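Local coordinates for DNA polymerase III subunit beta (Helicobacter pylori 26695, PDB 4S3I), which forms a sliding clamp that tethers DNA polymerases and other proteins to DNA and so confers processivity on them, at residues K4-N10 and D86-E92; E38-E42 and S64-G68; Y255-L261 and Q338-N344; T283-N287 and G311-A317. All coordinates share one frame; numbering follows the deposited sequence.

How the contacts relate
The contacts form two pairs at opposite sides of the chain: contacts 1 and 2 in the N-terminal domain, contacts 3 and 4 in the C-terminal domain, with contacts 1 and 3 centred about 58 Å apart. Contacts 1 and 3 are regular antiparallel strand pairs, largely apolar on the inward face and more polar on the other. Contacts 2 and 4 are looser and join turns and loops near strand ends. Contact 2 lies at the surface and is largely polar; contact 4 is partly buried and mostly apolar. Neighbours touch: I5 CG2 of contact 1 lies 3.5 Å from V39 CG1 of contact 2, and F259 of contact 3 packs on L284, L312 and I314 of contact 4.

Contact 1 of 4, residues K4-N10 and D86-E92; sequences KISVSKN and DSNIILE
Strands 4-7 and 89-92 run antiparallel, their short axes 4.6 Å apart at closest and 158° between directions, and I5 with L91 and V7 with I89 each exchange two backbone N-H...O hydrogen bonds. Between these pairs S6 CA comes 3.1 Å from I89 O in a CA-H...O contact. On the inward face I5 CG1 lies 4.0 Å from L91 CB, and V7 CG2 reaches diagonally to L91 CD1 at 4.3 Å; F77 and I81 of helix 74-82 cover L91 and I89. The other face is largely polar, with I90 among K4, S6 and E92. K4 and E92 run side by side, K4 CD 3.5 Å from E92 OE2, but their charged ends part: K4 NZ pairs with D65 and E92 OE2 with K94. Past the strand, S8 is the N-cap of helix 9-19. K9 chi1 (-172°) sets CG anti to the backbone N, 3.7 Å from I89 CD1; bends at chi2 and chi3 then turn K9 NZ to 3.5 Å from D86 OD1, a long salt bridge secondary to that with E13. The chemistry is thus divided: backbone bonds and aliphatic packing join the strands, while their flanking charges are paired largely with residues beyond them.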
loop_
_atom_site.group_PDB
_atom_site.type_symbol
_atom_site.label_atom_id
_atom_site.label_comp_id
_atom_site.label_asym_id
_atom_site.label_seq_id
_atom_site.Cartn_x
_atom_site.Cartn_y
_atom_site.Cartn_z
ATOM N N LYS A 4 -27.858 0.138 27.343
ATOM C CA LYS A 4 -28.300 -1.036 26.588
ATOM C C LYS A 4 -29.045 -0.593 25.328
ATOM O O LYS A 4 -30.097 0.067 25.406
ATOM C CB LYS A 4 -29.183 -1.930 27.467
ATOM C CG LYS A 4 -29.814 -3.105 26.733
ATOM C CD LYS A 4 -30.218 -4.198 27.717
ATOM C CE LYS A 4 -30.918 -5.361 27.018
ATOM N NZ LYS A 4 -32.309 -5.006 26.624
ATOM N N ILE A 5 -28.474 -0.917 24.172
ATOM C CA ILE A 5 -29.022 -0.524 22.885
ATOM C C ILE A 5 -28.710 -1.585 21.831
ATOM O O ILE A 5 -27.903 -2.493 22.064
ATOM C CB ILE A 5 -28.396 0.785 22.407
ATOM C CG1 ILE A 5 -26.876 0.650 22.331
ATOM C CG2 ILE A 5 -28.762 1.964 23.317
ATOM C CD1 ILE A 5 -26.195 1.800 21.622
ATOM N N SER A 6 -29.321 -1.454 20.657
ATOM C CA SER A 6 -28.885 -2.216 19.501
ATOM C C SER A 6 -28.651 -1.215 18.397
ATOM O O SER A 6 -29.355 -0.195 18.321
ATOM C CB SER A 6 -29.923 -3.253 19.070
ATOM O OG SER A 6 -31.023 -2.643 18.421
ATOM N N VAL A 7 -27.648 -1.475 17.562
ATOM C CA VAL A 7 -27.330 -0.587 16.454
ATOM C C VAL A 7 -27.065 -1.369 15.181
ATOM O O VAL A 7 -26.877 -2.591 15.207
ATOM C CB VAL A 7 -26.099 0.303 16.754
ATOM C CG1 VAL A 7 -26.349 1.181 17.980
ATOM C CG2 VAL A 7 -24.864 -0.563 16.968
ATOM N N SER A 8 -27.044 -0.650 14.068
ATOM C CA SER A 8 -26.699 -1.233 12.789
ATOM C C SER A 8 -25.186 -1.432 12.715
ATOM O O SER A 8 -24.416 -0.518 13.019
ATOM C CB SER A 8 -27.166 -0.317 11.657
ATOM O OG SER A 8 -26.743 -0.801 10.397
ATOM N N LYS A 9 -24.766 -2.623 12.302
ATOM C CA LYS A 9 -23.349 -2.951 12.175
ATOM C C LYS A 9 -22.620 -1.957 11.272
ATOM O O LYS A 9 -21.556 -1.441 11.619
ATOM C CB LYS A 9 -23.202 -4.387 11.641
ATOM C CG LYS A 9 -21.781 -4.951 11.633
ATOM C CD LYS A 9 -21.012 -4.559 10.378
ATOM C CE LYS A 9 -20.080 -5.668 9.924
ATOM N NZ LYS A 9 -19.260 -5.226 8.760
ATOM N N ASN A 10 -23.187 -1.689 10.102
ATOM C CA ASN A 10 -22.521 -0.802 9.158
ATOM C C ASN A 10 -22.457 0.654 9.617
ATOM O O ASN A 10 -21.454 1.336 9.376
ATOM C CB ASN A 10 -23.144 -0.922 7.764
ATOM C CG ASN A 10 -22.983 -2.310 7.180
ATOM O OD1 ASN A 10 -21.862 -2.780 6.962
ATOM N ND2 ASN A 10 -24.105 -2.981 6.927
ATOM N N ASP A 86 -23.343 -8.766 8.958
ATOM C CA ASP A 86 -24.156 -7.594 8.668
ATOM C C ASP A 86 -25.556 -7.800 9.237
ATOM O O ASP A 86 -26.534 -7.933 8.499
ATOM C CB ASP A 86 -24.203 -7.315 7.162
ATOM C CG ASP A 86 -22.862 -6.853 6.611
ATOM O OD1 ASP A 86 -22.287 -5.890 7.166
ATOM O OD2 ASP A 86 -22.377 -7.461 5.628
ATOM N N SER A 87 -25.620 -7.862 10.563
ATOM C CA SER A 87 -26.871 -7.894 11.307
ATOM C C SER A 87 -26.693 -7.004 12.541
ATOM O O SER A 87 -25.564 -6.650 12.897
ATOM C CB SER A 87 -27.239 -9.326 11.708
ATOM O OG SER A 87 -26.329 -9.856 12.656
ATOM N N ASN A 88 -27.792 -6.627 13.182
ATOM C CA ASN A 88 -27.724 -5.667 14.276
ATOM C C ASN A 88 -26.858 -6.132 15.452
ATOM O O ASN A 88 -26.761 -7.327 15.734
ATOM C CB ASN A 88 -29.134 -5.311 14.760
ATOM C CG ASN A 88 -29.856 -4.370 13.808
ATOM O OD1 ASN A 88 -29.318 -3.982 12.767
ATOM N ND2 ASN A 88 -31.085 -3.998 14.165
ATOM N N ILE A 89 -26.253 -5.171 16.143
ATOM C CA ILE A 89 -25.349 -5.455 17.257
ATOM C C ILE A 89 -25.883 -4.898 18.561
ATOM O O ILE A 89 -26.316 -3.750 18.620
ATOM C CB ILE A 89 -23.964 -4.846 16.986
ATOM C CG1 ILE A 89 -23.317 -5.559 15.794
ATOM C CG2 ILE A 89 -23.064 -4.936 18.227
ATOM C CD1 ILE A 89 -22.077 -4.872 15.274
ATOM N N ILE A 90 -25.848 -5.715 19.607
ATOM C CA ILE A 90 -26.268 -5.291 20.927
ATOM C C ILE A 90 -25.077 -4.774 21.733
ATOM O O ILE A 90 -24.060 -5.456 21.854
ATOM C CB ILE A 90 -26.927 -6.456 21.676
ATOM C CG1 ILE A 90 -28.265 -6.810 21.016
ATOM C CG2 ILE A 90 -27.105 -6.132 23.147
ATOM C CD1 ILE A 90 -28.920 -8.072 21.557
ATOM N N LEU A 91 -25.203 -3.571 22.286
ATOM C CA LEU A 91 -24.183 -3.030 23.178
ATOM C C LEU A 91 -24.795 -2.849 24.547
ATOM O O LEU A 91 -25.815 -2.165 24.696
ATOM C CB LEU A 91 -23.643 -1.703 22.654
ATOM C CG LEU A 91 -23.158 -1.769 21.212
ATOM C CD1 LEU A 91 -22.787 -0.387 20.690
ATOM C CD2 LEU A 91 -21.974 -2.731 21.084
ATOM N N GLU A 92 -24.197 -3.476 25.552
ATOM C CA GLU A 92 -24.765 -3.416 26.893
ATOM C C GLU A 92 -23.674 -3.350 27.951
ATOM O O GLU A 92 -22.770 -4.179 27.962
ATOM C CB GLU A 92 -25.654 -4.641 27.142
ATOM C CG GLU A 92 -26.238 -4.718 28.557
ATOM C CD GLU A 92 -27.272 -5.829 28.705
ATOM O OE1 GLU A 92 -27.414 -6.647 27.764
ATOM O OE2 GLU A 92 -27.941 -5.877 29.762
#

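Contact 2 of 4, residues E38-E42 and S64-G68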
loop_
_atom_site.group_PDB
_atom_site.type_symbol
_atom_site.label_atom_id
_atom_site.label_comp_id
_atom_site.label_asym_id
_atom_site.label_seq_id
_atom_site.Cartn_x
_atom_site.Cartn_y
_atom_site.Cartn_z
ATOM N N GLU A 38 -22.199 7.642 24.634
ATOM C CA GLU A 38 -23.342 8.176 25.377
ATOM C C GLU A 38 -24.647 7.888 24.654
ATOM O O GLU A 38 -24.803 8.232 23.480
ATOM C CB GLU A 38 -23.187 9.683 25.622
ATOM C CG GLU A 38 -24.428 10.322 26.244
ATOM C CD GLU A 38 -24.112 11.548 27.096
ATOM O OE1 GLU A 38 -23.166 12.297 26.756
ATOM O OE2 GLU A 38 -24.819 11.760 28.110
ATOM N N VAL A 39 -25.581 7.242 25.347
ATOM C CA VAL A 39 -26.885 6.978 24.750
ATOM C C VAL A 39 -27.849 8.027 25.273
ATOM O O VAL A 39 -28.053 8.139 26.481
ATOM C CB VAL A 39 -27.395 5.553 25.049
ATOM C CG1 VAL A 39 -28.753 5.333 24.400
ATOM C CG2 VAL A 39 -26.393 4.507 24.535
ATOM N N ILE A 40 -28.406 8.817 24.357
ATOM C CA ILE A 40 -29.388 9.841 24.695
ATOM C C ILE A 40 -30.586 9.710 23.760
ATOM O O ILE A 40 -30.463 9.960 22.556
ATOM C CB ILE A 40 -28.810 11.261 24.536
ATOM C CG1 ILE A 40 -27.649 11.474 25.507
ATOM C CG2 ILE A 40 -29.892 12.307 24.790
ATOM C CD1 ILE A 40 -26.966 12.830 25.384
ATOM N N LYS A 41 -31.734 9.324 24.313
ATOM C CA LYS A 41 -32.934 9.081 23.512
ATOM C C LYS A 41 -32.645 8.060 22.412
ATOM O O LYS A 41 -32.212 6.942 22.701
ATOM C CB LYS A 41 -33.495 10.398 22.959
ATOM C CG LYS A 41 -33.980 11.343 24.064
ATOM C CD LYS A 41 -34.105 12.781 23.586
ATOM C CE LYS A 41 -34.251 13.732 24.768
ATOM N NZ LYS A 41 -34.188 15.164 24.349
ATOM N N GLU A 42 -32.858 8.429 21.158
ATOM C CA GLU A 42 -32.639 7.461 20.091
ATOM C C GLU A 42 -31.308 7.639 19.362
ATOM O O GLU A 42 -31.171 7.206 18.217
ATOM C CB GLU A 42 -33.807 7.465 19.100
ATOM C CG GLU A 42 -34.679 6.207 19.166
ATOM C CD GLU A 42 -35.355 6.007 20.522
ATOM O OE1 GLU A 42 -35.436 4.846 20.980
ATOM O OE2 GLU A 42 -35.810 7.005 21.125
ATOM N N SER A 64 -33.460 1.033 22.032
ATOM C CA SER A 64 -32.845 1.653 23.195
ATOM C C SER A 64 -33.639 1.255 24.431
ATOM O O SER A 64 -34.825 1.574 24.545
ATOM C CB SER A 64 -32.816 3.177 23.029
ATOM O OG SER A 64 -32.179 3.799 24.126
ATOM N N ASP A 65 -32.989 0.551 25.350
ATOM C CA ASP A 65 -33.660 0.068 26.554
ATOM C C ASP A 65 -33.180 0.825 27.776
ATOM O O ASP A 65 -33.895 0.949 28.777
ATOM C CB ASP A 65 -33.386 -1.430 26.759
ATOM C CG ASP A 65 -33.761 -2.268 25.556
ATOM O OD1 ASP A 65 -33.822 -1.713 24.442
ATOM O OD2 ASP A 65 -33.982 -3.487 25.733
ATOM N N LYS A 66 -31.955 1.326 27.696
ATOM C CA LYS A 66 -31.316 1.944 28.853
ATOM C C LYS A 66 -30.300 2.992 28.416
ATOM O O LYS A 66 -29.383 2.697 27.639
ATOM C CB LYS A 66 -30.647 0.879 29.729
ATOM C CG LYS A 66 -29.551 1.411 30.645
ATOM C CD LYS A 66 -30.112 2.260 31.765
ATOM C CE LYS A 66 -30.872 1.406 32.764
ATOM N NZ LYS A 66 -31.235 2.171 33.991
ATOM N N GLU A 67 -30.477 4.215 28.911
ATOM C CA GLU A 67 -29.596 5.332 28.586
ATOM C C GLU A 67 -28.456 5.461 29.603
ATOM O O GLU A 67 -28.626 5.149 30.784
ATOM C CB GLU A 67 -30.404 6.633 28.536
ATOM C CG GLU A 67 -31.473 6.657 27.456
ATOM C CD GLU A 67 -32.283 7.940 27.473
ATOM O OE1 GLU A 67 -32.261 8.638 28.507
ATOM O OE2 GLU A 67 -32.937 8.248 26.455
ATOM N N GLY A 68 -27.296 5.918 29.138
ATOM C CA GLY A 68 -26.148 6.097 30.013
ATOM C C GLY A 68 -24.853 6.306 29.241
ATOM O O GLY A 68 -24.864 6.409 28.009
#
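V39 and G68 make the close part of this contact. V39 N donates to G68 O over 2.9 Å in an almost straight bond (175°), and E38 CA adds a CA-H...O contact to the same oxygen. The V39 side chain is buried: with CG1 anti to the backbone N (chi1 -180°), that methyl is brought to 3.8 Å from S64 OG.

The solvent side is looser and begins at E67, which reaches across to the turn. Its CB sits 3.5 Å from V39 O, and the chain extends beyond CG until E67 OE2 lies 2.7 Å from K41 N. This N-H is well off line (134°) and meets the oxygen from above the carboxylate plane, so the bond is short but bent. K41 and E42 have backbone angles close to those of a type II' turn, and the carboxylate thus grips an N-H of the tight hairpin joining strands 34-40 and 43-49. The K41 chain runs outward, its CG just brushing E67 OE2 at 4.0 Å. S64 OG makes a weak hydrogen bond of 3.5 Å to K41 O, while E42, bent at chi2, brings only its OE1 near, 3.7 Å from S64 CB.

Between S64 and E67 the chain turns a corner at D65, where D65 and K66 face K4 in a classic beta bulge. Strand 63-66 beside strand 4-7 thereby passes into strand 68-73 beside strand 34-40, linking the edges of two sheets of the N-terminal domain.

Contact 3 of 4, residues Y255-L261 and Q338-N344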
loop_
_atom_site.group_PDB
_atom_site.type_symbol
_atom_site.label_atom_id
_atom_site.label_comp_id
_atom_site.label_asym_id
_atom_site.label_seq_id
_atom_site.Cartn_x
_atom_site.Cartn_y
_atom_site.Cartn_z
ATOM N N TYR A 255 3.920 41.031 -13.946
ATOM C CA TYR A 255 4.834 40.092 -14.585
ATOM C C TYR A 255 5.161 40.554 -15.995
ATOM O O TYR A 255 4.268 40.945 -16.749
ATOM C CB TYR A 255 4.233 38.688 -14.598
ATOM C CG TYR A 255 4.056 38.121 -13.213
ATOM C CD1 TYR A 255 5.093 37.434 -12.590
ATOM C CD2 TYR A 255 2.863 38.283 -12.525
ATOM C CE1 TYR A 255 4.945 36.914 -11.316
ATOM C CE2 TYR A 255 2.703 37.766 -11.246
ATOM C CZ TYR A 255 3.749 37.082 -10.653
ATOM O OH TYR A 255 3.586 36.570 -9.390
ATOM N N ILE A 256 6.448 40.522 -16.326
ATOM C CA ILE A 256 6.920 40.882 -17.656
ATOM C C ILE A 256 6.286 39.972 -18.703
ATOM O O ILE A 256 5.742 40.442 -19.703
ATOM C CB ILE A 256 8.449 40.765 -17.746
ATOM C CG1 ILE A 256 9.113 41.660 -16.692
ATOM C CG2 ILE A 256 8.934 41.123 -19.139
ATOM C CD1 ILE A 256 10.628 41.502 -16.587
ATOM N N SER A 257 6.347 38.667 -18.453
ATOM C CA SER A 257 5.837 37.687 -19.406
ATOM C C SER A 257 4.814 36.724 -18.798
ATOM O O SER A 257 4.975 36.267 -17.655
ATOM C CB SER A 257 6.995 36.909 -20.028
ATOM O OG SER A 257 8.235 37.355 -19.516
ATOM N N SER A 258 3.766 36.432 -19.570
ATOM C CA SER A 258 2.766 35.429 -19.215
ATOM C C SER A 258 2.514 34.456 -20.374
ATOM O O SER A 258 2.047 34.859 -21.443
ATOM C CB SER A 258 1.450 36.094 -18.822
ATOM O OG SER A 258 1.592 36.856 -17.641
ATOM N N PHE A 259 2.800 33.175 -20.156
ATOM C CA PHE A 259 2.609 32.167 -21.201
ATOM C C PHE A 259 1.449 31.225 -20.893
ATOM O O PHE A 259 1.349 30.710 -19.781
ATOM C CB PHE A 259 3.882 31.342 -21.352
ATOM C CG PHE A 259 5.142 32.166 -21.428
ATOM C CD1 PHE A 259 5.412 32.940 -22.548
ATOM C CD2 PHE A 259 6.069 32.141 -20.390
ATOM C CE1 PHE A 259 6.595 33.686 -22.631
ATOM C CE2 PHE A 259 7.258 32.878 -20.462
ATOM C CZ PHE A 259 7.520 33.651 -21.589
ATOM N N THR A 260 0.575 30.999 -21.870
ATOM C CA THR A 260 -0.505 30.022 -21.727
ATOM C C THR A 260 -0.002 28.691 -22.307
ATOM O O THR A 260 0.324 28.606 -23.488
ATOM C CB THR A 260 -1.774 30.495 -22.441
ATOM O OG1 THR A 260 -2.185 31.749 -21.875
ATOM C CG2 THR A 260 -2.904 29.484 -22.293
ATOM N N LEU A 261 0.097 27.670 -21.463
ATOM C CA LEU A 261 0.782 26.416 -21.814
ATOM C C LEU A 261 -0.084 25.194 -21.507
ATOM O O LEU A 261 -1.058 25.293 -20.760
ATOM C CB LEU A 261 2.099 26.330 -21.049
ATOM C CG LEU A 261 3.043 27.513 -21.265
ATOM C CD1 LEU A 261 4.059 27.635 -20.134
ATOM C CD2 LEU A 261 3.763 27.394 -22.625
ATOM N N GLN A 338 -5.315 24.034 -19.514
ATOM C CA GLN A 338 -4.156 24.877 -19.778
ATOM C C GLN A 338 -3.798 25.639 -18.531
ATOM O O GLN A 338 -4.630 25.789 -17.636
ATOM C CB GLN A 338 -4.456 25.857 -20.924
ATOM C CG GLN A 338 -4.807 25.179 -22.228
ATOM C CD GLN A 338 -5.002 26.176 -23.364
ATOM O OE1 GLN A 338 -5.989 26.919 -23.396
ATOM N NE2 GLN A 338 -4.039 26.220 -24.287
ATOM N N PHE A 339 -2.569 26.122 -18.462
ATOM C CA PHE A 339 -2.161 26.930 -17.337
ATOM C C PHE A 339 -1.411 28.158 -17.827
ATOM O O PHE A 339 -0.941 28.213 -18.973
ATOM C CB PHE A 339 -1.304 26.135 -16.329
ATOM C CG PHE A 339 0.093 25.798 -16.819
ATOM C CD1 PHE A 339 0.308 24.691 -17.641
ATOM C CD2 PHE A 339 1.190 26.557 -16.418
ATOM C CE1 PHE A 339 1.593 24.364 -18.090
ATOM C CE2 PHE A 339 2.473 26.241 -16.851
ATOM C CZ PHE A 339 2.680 25.129 -17.694
ATOM N N VAL A 340 -1.304 29.144 -16.952
ATOM C CA VAL A 340 -0.547 30.333 -17.259
ATOM C C VAL A 340 0.666 30.383 -16.374
ATOM O O VAL A 340 0.570 30.245 -15.143
ATOM C CB VAL A 340 -1.394 31.592 -17.095
ATOM C CG1 VAL A 340 -0.531 32.837 -17.307
ATOM C CG2 VAL A 340 -2.558 31.557 -18.071
ATOM N N LEU A 341 1.815 30.557 -17.009
ATOM C CA LEU A 341 3.067 30.713 -16.298
ATOM C C LEU A 341 3.458 32.183 -16.397
ATOM O O LEU A 341 3.697 32.686 -17.502
ATOM C CB LEU A 341 4.141 29.839 -16.955
ATOM C CG LEU A 341 5.572 30.086 -16.491
ATOM C CD1 LEU A 341 5.704 29.689 -15.048
ATOM C CD2 LEU A 341 6.574 29.294 -17.347
ATOM N N ARG A 342 3.506 32.882 -15.265
ATOM C CA ARG A 342 3.872 34.299 -15.261
ATOM C C ARG A 342 5.262 34.497 -14.678
ATOM O O ARG A 342 5.556 34.046 -13.566
ATOM C CB ARG A 342 2.858 35.139 -14.464
ATOM C CG ARG A 342 1.416 34.961 -14.872
ATOM C CD ARG A 342 0.530 36.058 -14.274
ATOM N NE ARG A 342 -0.888 35.723 -14.395
ATOM C CZ ARG A 342 -1.617 35.929 -15.492
ATOM N NH1 ARG A 342 -1.067 36.483 -16.568
ATOM N NH2 ARG A 342 -2.899 35.581 -15.515
ATOM N N CYS A 343 6.115 35.198 -15.417
ATOM C CA CYS A 343 7.522 35.334 -15.038
ATOM C C CYS A 343 8.021 36.767 -15.156
ATOM O O CYS A 343 7.497 37.565 -15.940
ATOM C CB CYS A 343 8.405 34.492 -15.963
ATOM S SG CYS A 343 8.088 32.712 -16.010
ATOM N N ASN A 344 9.057 37.068 -14.384
ATOM C CA ASN A 344 9.874 38.246 -14.614
ATOM C C ASN A 344 11.262 37.746 -14.984
ATOM O O ASN A 344 11.406 36.976 -15.927
ATOM C CB ASN A 344 9.891 39.143 -13.373
ATOM C CG ASN A 344 8.546 39.772 -13.107
ATOM O OD1 ASN A 344 7.953 40.383 -14.000
ATOM N ND2 ASN A 344 8.032 39.596 -11.893
#
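S257-L261 and Q338-C343 form an antiparallel pair in a sheet of the DNA clamp fold that continues from strands of the C-terminal domain into those of the central domain, with strand 257-262 outermost within the chain. The short axes lie 4.5 Å apart, and S257-C343, F259-L341 and L261-F339 are hydrogen-bonded pairs. At the start of strand 257-262, I256 and S257 both face C343, a classic beta bulge.

The inward face is largely apolar. F339 takes a chi1 of 71°, which sets its ring under L261: L261 CB stands over the ring face, 4.0 Å from the centroid. L261 CD1 also reaches L341 CB at 3.9 Å, and F266 meets the F339 ring edge-to-face.

On the other face R342 carries the contact. Its CB makes a CH-pi contact over the Y255 ring, 3.7 Å from the centroid and offset toward the rim. The chain then extends from CG to NE, and R342 NH1 donates to S258 OG over 2.9 Å, with the oxygen close to the guanidinium plane. V340 CG1 covers one guanidinium face, 3.7 Å above its centre, while R342 NE is held by Q353 of the next strand. These bonds and the methyl fix the rotation of the group.

Beside the bulge the planes of the N344 amide and the Y255 ring are only 8° apart; N344 ND2 is bonded to E254 O, and N344 OD1 accepts the hydrogen bond of I256 N at 2.8 Å.

Contact 4 of 4, residues T283-N287 and G311-A317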
loop_
_atom_site.group_PDB
_atom_site.type_symbol
_atom_site.label_atom_id
_atom_site.label_comp_id
_atom_site.label_asym_id
_atom_site.label_seq_id
_atom_site.Cartn_x
_atom_site.Cartn_y
_atom_site.Cartn_z
ATOM N N THR A 283 13.157 25.559 -21.276
ATOM C CA THR A 283 13.477 26.560 -22.285
ATOM C C THR A 283 12.254 26.845 -23.120
ATOM O O THR A 283 11.753 25.961 -23.814
ATOM C CB THR A 283 14.596 26.108 -23.228
ATOM O OG1 THR A 283 15.798 25.848 -22.484
ATOM C CG2 THR A 283 14.859 27.197 -24.272
ATOM N N LEU A 284 11.773 28.082 -23.059
ATOM C CA LEU A 284 10.614 28.473 -23.852
ATOM C C LEU A 284 11.039 29.219 -25.119
ATOM O O LEU A 284 11.822 30.175 -25.055
ATOM C CB LEU A 284 9.665 29.326 -23.018
ATOM C CG LEU A 284 8.982 28.549 -21.898
ATOM C CD1 LEU A 284 8.158 29.482 -21.048
ATOM C CD2 LEU A 284 8.099 27.465 -22.499
ATOM N N GLU A 285 10.537 28.755 -26.262
ATOM C CA GLU A 285 10.732 29.421 -27.548
ATOM C C GLU A 285 9.368 29.712 -28.111
ATOM O O GLU A 285 8.358 29.349 -27.497
ATOM C CB GLU A 285 11.508 28.530 -28.523
ATOM C CG GLU A 285 13.009 28.557 -28.330
ATOM C CD GLU A 285 13.726 27.477 -29.141
ATOM O OE1 GLU A 285 13.051 26.741 -29.902
ATOM O OE2 GLU A 285 14.965 27.363 -29.006
ATOM N N LYS A 286 9.320 30.332 -29.288
ATOM C CA LYS A 286 8.033 30.769 -29.816
ATOM C C LYS A 286 7.062 29.614 -30.040
ATOM O O LYS A 286 5.878 29.713 -29.706
ATOM C CB LYS A 286 8.192 31.592 -31.096
ATOM C CG LYS A 286 6.853 32.101 -31.616
ATOM C CD LYS A 286 6.991 33.015 -32.821
ATOM C CE LYS A 286 5.673 33.086 -33.578
ATOM N NZ LYS A 286 5.201 31.724 -33.969
ATOM N N ASN A 287 7.558 28.508 -30.580
ATOM C CA ASN A 287 6.682 27.370 -30.843
ATOM C C ASN A 287 7.206 26.069 -30.259
ATOM O O ASN A 287 6.880 24.995 -30.755
ATOM C CB ASN A 287 6.443 27.191 -32.347
ATOM C CG ASN A 287 5.667 28.335 -32.948
ATOM O OD1 ASN A 287 6.256 29.250 -33.525
ATOM N ND2 ASN A 287 4.331 28.300 -32.809
ATOM N N GLY A 311 1.757 30.303 -30.944
ATOM C CA GLY A 311 3.044 30.920 -30.653
ATOM C C GLY A 311 3.098 31.794 -29.419
ATOM O O GLY A 311 2.202 32.605 -29.175
ATOM N N LEU A 312 4.156 31.625 -28.632
ATOM C CA LEU A 312 4.354 32.451 -27.455
ATOM C C LEU A 312 4.928 33.817 -27.867
ATOM O O LEU A 312 5.706 33.901 -28.821
ATOM C CB LEU A 312 5.302 31.748 -26.481
ATOM C CG LEU A 312 4.893 30.350 -26.008
ATOM C CD1 LEU A 312 5.886 29.838 -24.961
ATOM C CD2 LEU A 312 3.463 30.349 -25.449
ATOM N N ASP A 313 4.553 34.878 -27.157
ATOM C CA ASP A 313 5.159 36.192 -27.398
ATOM C C ASP A 313 6.599 36.209 -26.876
ATOM O O ASP A 313 6.889 36.736 -25.801
ATOM C CB ASP A 313 4.328 37.316 -26.766
ATOM C CG ASP A 313 4.925 38.699 -27.012
ATOM O OD1 ASP A 313 4.766 39.581 -26.134
ATOM O OD2 ASP A 313 5.551 38.903 -28.078
ATOM N N ILE A 314 7.493 35.624 -27.667
ATOM C CA ILE A 314 8.889 35.414 -27.297
ATOM C C ILE A 314 9.752 35.699 -28.528
ATOM O O ILE A 314 9.567 35.077 -29.578
ATOM C CB ILE A 314 9.115 33.949 -26.841
ATOM C CG1 ILE A 314 8.545 33.729 -25.439
ATOM C CG2 ILE A 314 10.593 33.568 -26.902
ATOM C CD1 ILE A 314 9.537 33.156 -24.440
ATOM N N GLU A 315 10.678 36.644 -28.412
ATOM C CA GLU A 315 11.513 37.004 -29.551
ATOM C C GLU A 315 12.881 36.342 -29.453
ATOM O O GLU A 315 13.729 36.510 -30.328
ATOM C CB GLU A 315 11.650 38.526 -29.674
ATOM C CG GLU A 315 11.063 39.096 -30.963
ATOM C CD GLU A 315 11.735 38.546 -32.218
ATOM O OE1 GLU A 315 11.147 37.654 -32.869
ATOM O OE2 GLU A 315 12.848 39.012 -32.553
ATOM N N LYS A 316 13.077 35.584 -28.381
ATOM C CA LYS A 316 14.331 34.888 -28.115
ATOM C C LYS A 316 14.115 33.981 -26.909
ATOM O O LYS A 316 13.403 34.351 -25.975
ATOM C CB LYS A 316 15.450 35.886 -27.818
ATOM C CG LYS A 316 15.155 36.799 -26.633
ATOM C CD LYS A 316 16.268 37.809 -26.407
ATOM C CE LYS A 316 16.017 38.649 -25.161
ATOM N NZ LYS A 316 16.237 37.878 -23.908
ATOM N N ALA A 317 14.739 32.806 -26.929
ATOM C CA ALA A 317 14.510 31.770 -25.913
ATOM C C ALA A 317 14.529 32.270 -24.458
ATOM O O ALA A 317 15.411 33.035 -24.061
ATOM C CB ALA A 317 15.493 30.614 -26.102
#
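L312 N donates to K286 O over 2.8 Å, in the carbonyl plane and on a lone pair, the one conventional hydrogen bond between residues 283-287 and 311-317. G311 CA approaches the same oxygen at 3.2 Å in a CA-H...O contact, so K286 O is gripped by two successive residues. The K286 chain starts out along the loop, its CG 3.5 Å from L312 O. At the other end A317 CA makes a CA-H...O contact with L284 O, and A317 CB lies 3.9 Å from E285 CG, with the T283 methyl CG2 close by.

Between these ends the packing is aliphatic. L284 and L312 cross at about a right angle and touch through L284 CD2 and L312 CD1 at 4.1 Å. I314 CD1 reaches in beside them, 4.1 Å from L284 CB and close over L284 O.

A second shell positions these groups. D313 is the centre of an inverse gamma turn, which swings the loop between L312 and I314. K286, bent at chi4 (-56°), donates through NZ to N287 OD1 at 2.7 Å; N287 ND2 in turn holds I308 O, at the start of the loop. T283 OG1 bonds to H319, and L284 to F318 through the backbone, tying in strand 318-323.

The contact thus rests on aliphatic packing of L284, L312 and I314 on each other and on F259 of strand 257-262, with L261 also touching L312; one conventional bond holds the K286 end, and a CA-H...O contact marks the A317 end.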